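Local coordinates for protein NADP-dependent glyceraldehyde-3-phosphate dehydrogenase (Bacillus halodurans, PDB 3PRL) that probably oxidises glyceraldehyde 3-phosphate without phosphorylation, using NADP+, as a tetrameric member of the aldehyde dehydrogenase family, at residues V155-S160 against T182-P187; A416-K421 against V438-K443. All blocks are in the same frame, centred on the assembly; numbering follows the deposited sequence.

Both contacts join parallel neighbouring strands that a helix links in a beta-alpha-beta unit, but in two different sheets on opposite sides of the chain's centre. Their centres lie about 35 Å apart and their nearest atoms about 21 Å, so they do not touch, and along the chain contact 1 closes before contact 2 opens. Contact 1 (155-160 with 182-187) carries Ser-160 and Lys-186, both of which bind NADP+, although none is bound to this chain. Contact 2 (416-421 with 438-443) lies away from the NADP+-binding residues and from the probable catalytic glutamate, Glu-259, and there the sheet continues into a second subunit. In both, the short strand segments cross at -27°.

Contact 1. Residues V155-S160 against T182-P187; sequences VVLAIS and TVVFKP
Val-184 lies between two side chains of the facing strand, its CG2 3.8 Å from CG1 of Val-155 and its CG1 equally near CD1 of Leu-157. The two methyls can divide the neighbours because CG1 stands anti to the backbone N (chi1 175°), while CG2 turns back beside it. On the other face of the sheet Ala-158 CB packs more loosely against Val-183 CG1, at 4.2 Å, and helix 167-178 covers Val-183 and Phe-185. Between these layers runs a regular parallel register. Val-156 N reaches Thr-182 O at 2.7 Å in an almost straight bond (175°), and Val-184 N, Ala-158 N and Lys-186 N take Val-156 O, Val-184 O and Ala-158 O in turn. Farther along, Ser-160 N gives Lys-186 O only a weak bond of 3.3 Å. The Ser-160 hydroxyl lies at the edge of the Phe-185 ring, near its plane, with OG 3.3 Å from CE1; Pro-187 CD sits over the centre of one face of the same ring. At the opposite end Thr-182 OG1 touches Val-155 CG2 and is hydrogen-bonded to Ala-58 O. Strand 144-159, helix 167-178 and strand 182-186 form a beta-alpha-beta unit of the Rossmann-like coenzyme domain of aldehyde dehydrogenases, with the NADP+-binding residues Ser-160 and Lys-186 toward the C-terminal side of the sheet.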
ATOM      1  N   VAL D 155      -1.091  10.777  25.007  1.00 24.29           N
ATOM      2  CA  VAL D 155      -1.869  12.007  25.114  1.00 24.93           C
ATOM      3  C   VAL D 155      -1.339  13.020  24.107  1.00 23.75           C
ATOM      4  O   VAL D 155      -0.141  13.340  24.107  1.00 24.31           O
ATOM      5  CB  VAL D 155      -1.823  12.604  26.558  1.00 26.06           C
ATOM      6  CG1 VAL D 155      -2.632  13.882  26.632  1.00 28.33           C
ATOM      7  CG2 VAL D 155      -2.365  11.608  27.572  1.00 28.73           C
ATOM      8  N   VAL D 156      -2.225  13.510  23.245  1.00 22.37           N
ATOM      9  CA  VAL D 156      -1.857  14.454  22.178  1.00 21.33           C
ATOM     10  C   VAL D 156      -2.302  15.850  22.540  1.00 21.48           C
ATOM     11  O   VAL D 156      -3.460  16.063  22.917  1.00 21.61           O
ATOM     12  CB  VAL D 156      -2.440  14.018  20.777  1.00 21.33           C
ATOM     13  CG1 VAL D 156      -2.361  15.126  19.728  1.00 19.84           C
ATOM     14  CG2 VAL D 156      -1.710  12.770  20.259  1.00 20.00           C
ATOM     15  N   LEU D 157      -1.374  16.803  22.441  1.00 21.39           N
ATOM     16  CA  LEU D 157      -1.699  18.208  22.662  1.00 21.89           C
ATOM     17  C   LEU D 157      -2.026  18.851  21.332  1.00 21.76           C
ATOM     18  O   LEU D 157      -1.185  18.884  20.430  1.00 21.04           O
ATOM     19  CB  LEU D 157      -0.546  18.956  23.353  1.00 21.89           C
ATOM     20  CG  LEU D 157      -0.840  20.458  23.567  1.00 21.79           C
ATOM     21  CD1 LEU D 157      -1.758  20.670  24.755  1.00 22.71           C
ATOM     22  CD2 LEU D 157       0.431  21.265  23.724  1.00 22.35           C
ATOM     23  N   ALA D 158      -3.269  19.308  21.217  1.00 22.53           N
ATOM     24  CA  ALA D 158      -3.780  19.963  20.024  1.00 22.54           C
ATOM     25  C   ALA D 158      -3.988  21.423  20.350  1.00 23.72           C
ATOM     26  O   ALA D 158      -4.740  21.766  21.284  1.00 24.65           O
ATOM     27  CB  ALA D 158      -5.098  19.340  19.583  1.00 22.10           C
ATOM     28  N   ILE D 159      -3.311  22.276  19.585  1.00 23.90           N
ATOM     29  CA  ILE D 159      -3.369  23.718  19.783  1.00 24.93           C
ATOM     30  C   ILE D 159      -3.828  24.347  18.480  1.00 24.93           C
ATOM     31  O   ILE D 159      -3.112  24.319  17.483  1.00 25.13           O
ATOM     32  CB  ILE D 159      -1.996  24.305  20.195  1.00 25.38           C
ATOM     33  CG1 ILE D 159      -1.237  23.340  21.124  1.00 22.62           C
ATOM     34  CG2 ILE D 159      -2.177  25.731  20.814  1.00 22.99           C
ATOM     35  CD1 ILE D 159       0.296  23.586  21.134  1.00 25.45           C
ATOM     36  N   SER D 160      -5.027  24.903  18.497  1.00 25.32           N
ATOM     37  CA  SER D 160      -5.645  25.433  17.290  1.00 25.66           C
ATOM     38  C   SER D 160      -5.702  26.979  17.254  1.00 25.69           C
ATOM     39  O   SER D 160      -5.634  27.620  18.305  1.00 25.95           O
ATOM     40  CB  SER D 160      -7.027  24.798  17.088  1.00 25.06           C
ATOM     41  OG  SER D 160      -7.926  25.167  18.119  1.00 27.35           O
ATOM     42  N   THR D 182      -5.460  10.066  23.531  1.00 23.35           N
ATOM     43  CA  THR D 182      -6.366  11.021  24.167  1.00 23.56           C
ATOM     44  C   THR D 182      -5.890  12.452  23.869  1.00 23.52           C
ATOM     45  O   THR D 182      -4.790  12.648  23.343  1.00 23.19           O
ATOM     46  CB  THR D 182      -6.566  10.738  25.672  1.00 24.00           C
ATOM     47  OG1 THR D 182      -5.301  10.753  26.348  1.00 23.09           O
ATOM     48  CG2 THR D 182      -7.218   9.375  25.855  1.00 23.27           C
ATOM     49  N   VAL D 183      -6.735  13.440  24.161  1.00 23.64           N
ATOM     50  CA  VAL D 183      -6.438  14.813  23.778  1.00 22.68           C
ATOM     51  C   VAL D 183      -6.506  15.808  24.929  1.00 23.39           C
ATOM     52  O   VAL D 183      -7.466  15.848  25.719  1.00 24.86           O
ATOM     53  CB  VAL D 183      -7.294  15.298  22.578  1.00 22.09           C
ATOM     54  CG1 VAL D 183      -7.050  16.759  22.306  1.00 19.32           C
ATOM     55  CG2 VAL D 183      -6.991  14.499  21.312  1.00 18.75           C
ATOM     56  N   VAL D 184      -5.453  16.609  25.021  1.00 22.79           N
ATOM     57  CA  VAL D 184      -5.529  17.885  25.715  1.00 22.67           C
ATOM     58  C   VAL D 184      -5.693  18.955  24.638  1.00 21.88           C
ATOM     59  O   VAL D 184      -4.815  19.125  23.787  1.00 21.22           O
ATOM     60  CB  VAL D 184      -4.301  18.116  26.609  1.00 22.49           C
ATOM     61  CG1 VAL D 184      -4.345  19.497  27.232  1.00 22.01           C
ATOM     62  CG2 VAL D 184      -4.287  17.077  27.693  1.00 22.04           C
ATOM     63  N   PHE D 185      -6.856  19.608  24.643  1.00 21.57           N
ATOM     64  CA  PHE D 185      -7.237  20.610  23.645  1.00 21.43           C
ATOM     65  C   PHE D 185      -7.089  22.041  24.178  1.00 23.16           C
ATOM     66  O   PHE D 185      -7.758  22.427  25.146  1.00 23.73           O
ATOM     67  CB  PHE D 185      -8.684  20.386  23.187  1.00 20.43           C
ATOM     68  CG  PHE D 185      -9.196  21.421  22.177  1.00 19.07           C
ATOM     69  CD1 PHE D 185      -8.366  21.907  21.156  1.00 19.74           C
ATOM     70  CD2 PHE D 185     -10.515  21.888  22.239  1.00 20.58           C
ATOM     71  CE1 PHE D 185      -8.809  22.852  20.237  1.00 18.51           C
ATOM     72  CE2 PHE D 185     -10.982  22.826  21.304  1.00 19.37           C
ATOM     73  CZ  PHE D 185     -10.129  23.311  20.301  1.00 20.00           C
ATOM     74  N   LYS D 186      -6.220  22.816  23.535  1.00 23.98           N
ATOM     75  CA  LYS D 186      -6.077  24.260  23.840  1.00 25.23           C
ATOM     76  C   LYS D 186      -6.445  25.135  22.643  1.00 23.75           C
ATOM     77  O   LYS D 186      -5.618  25.318  21.754  1.00 22.36           O
ATOM     78  CB  LYS D 186      -4.650  24.591  24.329  1.00 26.58           C
ATOM     79  CG  LYS D 186      -4.386  26.100  24.677  1.00 30.02           C
ATOM     80  CD  LYS D 186      -5.577  26.762  25.393  1.00 27.90           C
ATOM     81  CE  LYS D 186      -5.658  28.269  25.163  1.00 30.88           C
ATOM     82  NZ  LYS D 186      -7.083  28.755  25.207  1.00 28.66           N
ATOM     83  N   PRO D 187      -7.685  25.693  22.622  1.00 23.67           N
ATOM     84  CA  PRO D 187      -8.055  26.588  21.509  1.00 23.73           C
ATOM     85  C   PRO D 187      -7.322  27.916  21.575  1.00 24.68           C
ATOM     86  O   PRO D 187      -6.877  28.297  22.638  1.00 25.85           O
ATOM     87  CB  PRO D 187      -9.557  26.843  21.735  1.00 23.51           C
ATOM     88  CG  PRO D 187      -9.803  26.525  23.158  1.00 25.75           C
ATOM     89  CD  PRO D 187      -8.815  25.466  23.543  1.00 23.76           C
TER

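Contact 2. Residues A416-K421 against V438-K443; sequences ASIFTK and VHINAK
A beta-alpha-beta unit, strand 415-419, helix 423-431 and strand 437-440, brings Ile-418 beside Val-438 and Ile-440. CG1 of Ile-418 meets Val-438 CG1 at 3.8 Å and lies farther from Ile-440 CD1, on the face of the sheet covered by helix 423-431. The parallel backbones are joined by His-439 N to Ala-416 O (2.8 Å, 174°), Ile-418 N to His-439 O and Asn-441 N to Ile-418 O. Beyond the last of these the Asn-441 amide continues the pairing with its side chain. ND2 donates to Thr-420 O at 2.7 Å, with the acceptor close to the amide plane, while OD1 receives a weak bond from Thr-420 N at 3.3 Å. A leucine in place of Asn-441 would probably leave the N-H and carbonyl of Thr-420 without these mates and free the turn after the strand to shift. Phe-419 crosses beside this amide, the two planes 58° apart, and its CE1 lies 3.7 Å from Ala-442 N; helix 274-286 packs against the ring. Ser-417 OG, anti to its own carbonyl carbon (chi1 -54°), donates to a lone pair of Ala-442 O at 3.1 Å, tying the returning loop back to the first strand. Asn-482 ND2 of the second subunit bonds Ile-440 O, and Val-438 and His-439 pair in parallel with a strand of that subunit. Strand 437-440 thus carries the sheet across the subunit boundary, an intersubunit continuation characteristic of the aldehyde dehydrogenase fold.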
ATOM      1  N   ALA D 416       1.991  27.233  -3.534  1.00 23.66           N
ATOM      2  CA  ALA D 416       2.176  28.168  -4.659  1.00 24.72           C
ATOM      3  C   ALA D 416       1.266  27.846  -5.838  1.00 25.16           C
ATOM      4  O   ALA D 416       0.810  26.706  -5.988  1.00 25.07           O
ATOM      5  CB  ALA D 416       3.645  28.170  -5.131  1.00 24.78           C
ATOM      6  N   SER D 417       1.030  28.852  -6.681  1.00 25.94           N
ATOM      7  CA  SER D 417       0.296  28.686  -7.937  1.00 26.67           C
ATOM      8  C   SER D 417       1.161  29.036  -9.165  1.00 28.46           C
ATOM      9  O   SER D 417       1.902  30.023  -9.127  1.00 29.33           O
ATOM     10  CB  SER D 417      -0.942  29.586  -7.940  1.00 26.59           C
ATOM     11  OG  SER D 417      -1.764  29.387  -6.807  1.00 22.99           O
ATOM     12  N   ILE D 418       1.073  28.227 -10.231  1.00 28.82           N
ATOM     13  CA  ILE D 418       1.610  28.597 -11.549  1.00 30.21           C
ATOM     14  C   ILE D 418       0.456  28.719 -12.549  1.00 31.02           C
ATOM     15  O   ILE D 418      -0.415  27.840 -12.618  1.00 30.57           O
ATOM     16  CB  ILE D 418       2.661  27.571 -12.121  1.00 30.59           C
ATOM     17  CG1 ILE D 418       3.540  26.948 -11.024  1.00 28.55           C
ATOM     18  CG2 ILE D 418       3.514  28.208 -13.250  1.00 29.93           C
ATOM     19  CD1 ILE D 418       4.408  27.932 -10.263  1.00 30.26           C
ATOM     20  N   PHE D 419       0.452  29.809 -13.315  1.00 32.25           N
ATOM     21  CA  PHE D 419      -0.577  30.070 -14.315  1.00 33.62           C
ATOM     22  C   PHE D 419      -0.009  30.141 -15.747  1.00 35.43           C
ATOM     23  O   PHE D 419       0.874  30.958 -16.050  1.00 35.88           O
ATOM     24  CB  PHE D 419      -1.338  31.339 -13.953  1.00 34.26           C
ATOM     25  CG  PHE D 419      -2.182  31.211 -12.707  1.00 32.38           C
ATOM     26  CD1 PHE D 419      -3.486  30.728 -12.782  1.00 33.55           C
ATOM     27  CD2 PHE D 419      -1.676  31.589 -11.461  1.00 33.33           C
ATOM     28  CE1 PHE D 419      -4.283  30.617 -11.633  1.00 31.79           C
ATOM     29  CE2 PHE D 419      -2.453  31.475 -10.301  1.00 31.55           C
ATOM     30  CZ  PHE D 419      -3.762  30.983 -10.392  1.00 32.71           C
ATOM     31  N   THR D 420      -0.517  29.257 -16.605  1.00 35.94           N
ATOM     32  CA  THR D 420       0.082  28.950 -17.909  1.00 37.22           C
ATOM     33  C   THR D 420      -0.866  28.032 -18.667  1.00 37.39           C
ATOM     34  O   THR D 420      -1.644  27.300 -18.057  1.00 36.90           O
ATOM     35  CB  THR D 420       1.381  28.123 -17.754  1.00 37.15           C
ATOM     36  OG1 THR D 420       1.966  28.348 -16.466  1.00 40.19           O
ATOM     37  CG2 THR D 420       2.384  28.460 -18.838  1.00 41.42           C
ATOM     38  N   LYS D 421      -0.794  28.053 -19.989  1.00 38.26           N
ATOM     39  CA  LYS D 421      -1.453  27.025 -20.788  1.00 38.62           C
ATOM     40  C   LYS D 421      -0.472  25.887 -21.045  1.00 37.87           C
ATOM     41  O   LYS D 421      -0.872  24.796 -21.446  1.00 37.64           O
ATOM     42  CB  LYS D 421      -1.969  27.580 -22.118  1.00 40.18           C
ATOM     43  CG  LYS D 421      -2.788  28.862 -22.006  1.00 43.43           C
ATOM     44  CD  LYS D 421      -4.193  28.644 -21.484  1.00 40.42           C
ATOM     45  CE  LYS D 421      -5.119  29.715 -22.051  1.00 43.94           C
ATOM     46  NZ  LYS D 421      -6.536  29.278 -22.041  1.00 41.24           N
ATOM     47  N   VAL D 438       2.242  22.549  -5.074  1.00 22.76           N
ATOM     48  CA  VAL D 438       2.104  23.447  -6.213  1.00 24.21           C
ATOM     49  C   VAL D 438       0.747  23.200  -6.866  1.00 25.16           C
ATOM     50  O   VAL D 438       0.388  22.050  -7.140  1.00 25.13           O
ATOM     51  CB  VAL D 438       3.218  23.218  -7.262  1.00 24.61           C
ATOM     52  CG1 VAL D 438       3.016  24.124  -8.478  1.00 28.22           C
ATOM     53  CG2 VAL D 438       4.608  23.439  -6.635  1.00 27.64           C
ATOM     54  N   HIS D 439      -0.006  24.273  -7.091  1.00 26.02           N
ATOM     55  CA  HIS D 439      -1.279  24.195  -7.805  1.00 26.94           C
ATOM     56  C   HIS D 439      -1.120  24.722  -9.228  1.00 28.01           C
ATOM     57  O   HIS D 439      -0.717  25.875  -9.424  1.00 28.49           O
ATOM     58  CB  HIS D 439      -2.356  25.024  -7.093  1.00 27.22           C
ATOM     59  CG  HIS D 439      -2.741  24.509  -5.745  1.00 26.78           C
ATOM     60  ND1 HIS D 439      -3.940  23.877  -5.506  1.00 26.64           N
ATOM     61  CD2 HIS D 439      -2.093  24.543  -4.558  1.00 26.49           C
ATOM     62  CE1 HIS D 439      -4.015  23.537  -4.232  1.00 26.27           C
ATOM     63  NE2 HIS D 439      -2.905  23.924  -3.635  1.00 26.23           N
ATOM     64  N   ILE D 440      -1.465  23.891 -10.212  1.00 28.46           N
ATOM     65  CA  ILE D 440      -1.490  24.318 -11.619  1.00 29.71           C
ATOM     66  C   ILE D 440      -2.842  24.921 -12.047  1.00 29.94           C
ATOM     67  O   ILE D 440      -3.871  24.228 -12.103  1.00 29.30           O
ATOM     68  CB  ILE D 440      -1.066  23.178 -12.599  1.00 30.25           C
ATOM     69  CG1 ILE D 440       0.218  22.483 -12.122  1.00 30.00           C
ATOM     70  CG2 ILE D 440      -0.918  23.709 -14.044  1.00 31.13           C
ATOM     71  CD1 ILE D 440       1.397  23.406 -11.864  1.00 30.07           C
ATOM     72  N   ASN D 441      -2.810  26.218 -12.367  1.00 30.24           N
ATOM     73  CA  ASN D 441      -3.968  26.935 -12.902  1.00 29.93           C
ATOM     74  C   ASN D 441      -5.140  27.016 -11.948  1.00 28.92           C
ATOM     75  O   ASN D 441      -6.289  27.003 -12.363  1.00 29.25           O
ATOM     76  CB  ASN D 441      -4.428  26.324 -14.230  1.00 30.72           C
ATOM     77  CG  ASN D 441      -3.706  26.903 -15.414  1.00 30.67           C
ATOM     78  OD1 ASN D 441      -3.419  28.104 -15.466  1.00 31.83           O
ATOM     79  ND2 ASN D 441      -3.408  26.054 -16.383  1.00 31.57           N
ATOM     80  N   ALA D 442      -4.831  27.092 -10.663  1.00 27.95           N
ATOM     81  CA  ALA D 442      -5.840  27.218  -9.612  1.00 26.85           C
ATOM     82  C   ALA D 442      -5.158  27.826  -8.403  1.00 25.24           C
ATOM     83  O   ALA D 442      -3.923  27.858  -8.335  1.00 23.49           O
ATOM     84  CB  ALA D 442      -6.415  25.862  -9.252  1.00 26.65           C
ATOM     85  N   LYS D 443      -5.971  28.301  -7.461  1.00 25.00           N
ATOM     86  CA  LYS D 443      -5.462  29.001  -6.291  1.00 25.49           C
ATOM     87  C   LYS D 443      -4.814  28.013  -5.328  1.00 24.94           C
ATOM     88  O   LYS D 443      -4.916  26.794  -5.521  1.00 24.69           O
ATOM     89  CB  LYS D 443      -6.582  29.790  -5.598  1.00 25.46           C
ATOM     90  CG  LYS D 443      -7.735  28.943  -5.027  1.00 26.54           C
ATOM     91  CD  LYS D 443      -8.971  29.804  -4.764  1.00 25.57           C
ATOM     92  CE  LYS D 443     -10.050  29.078  -3.967  1.00 26.76           C
ATOM     93  NZ  LYS D 443     -11.380  29.819  -3.972  1.00 25.93           N
TER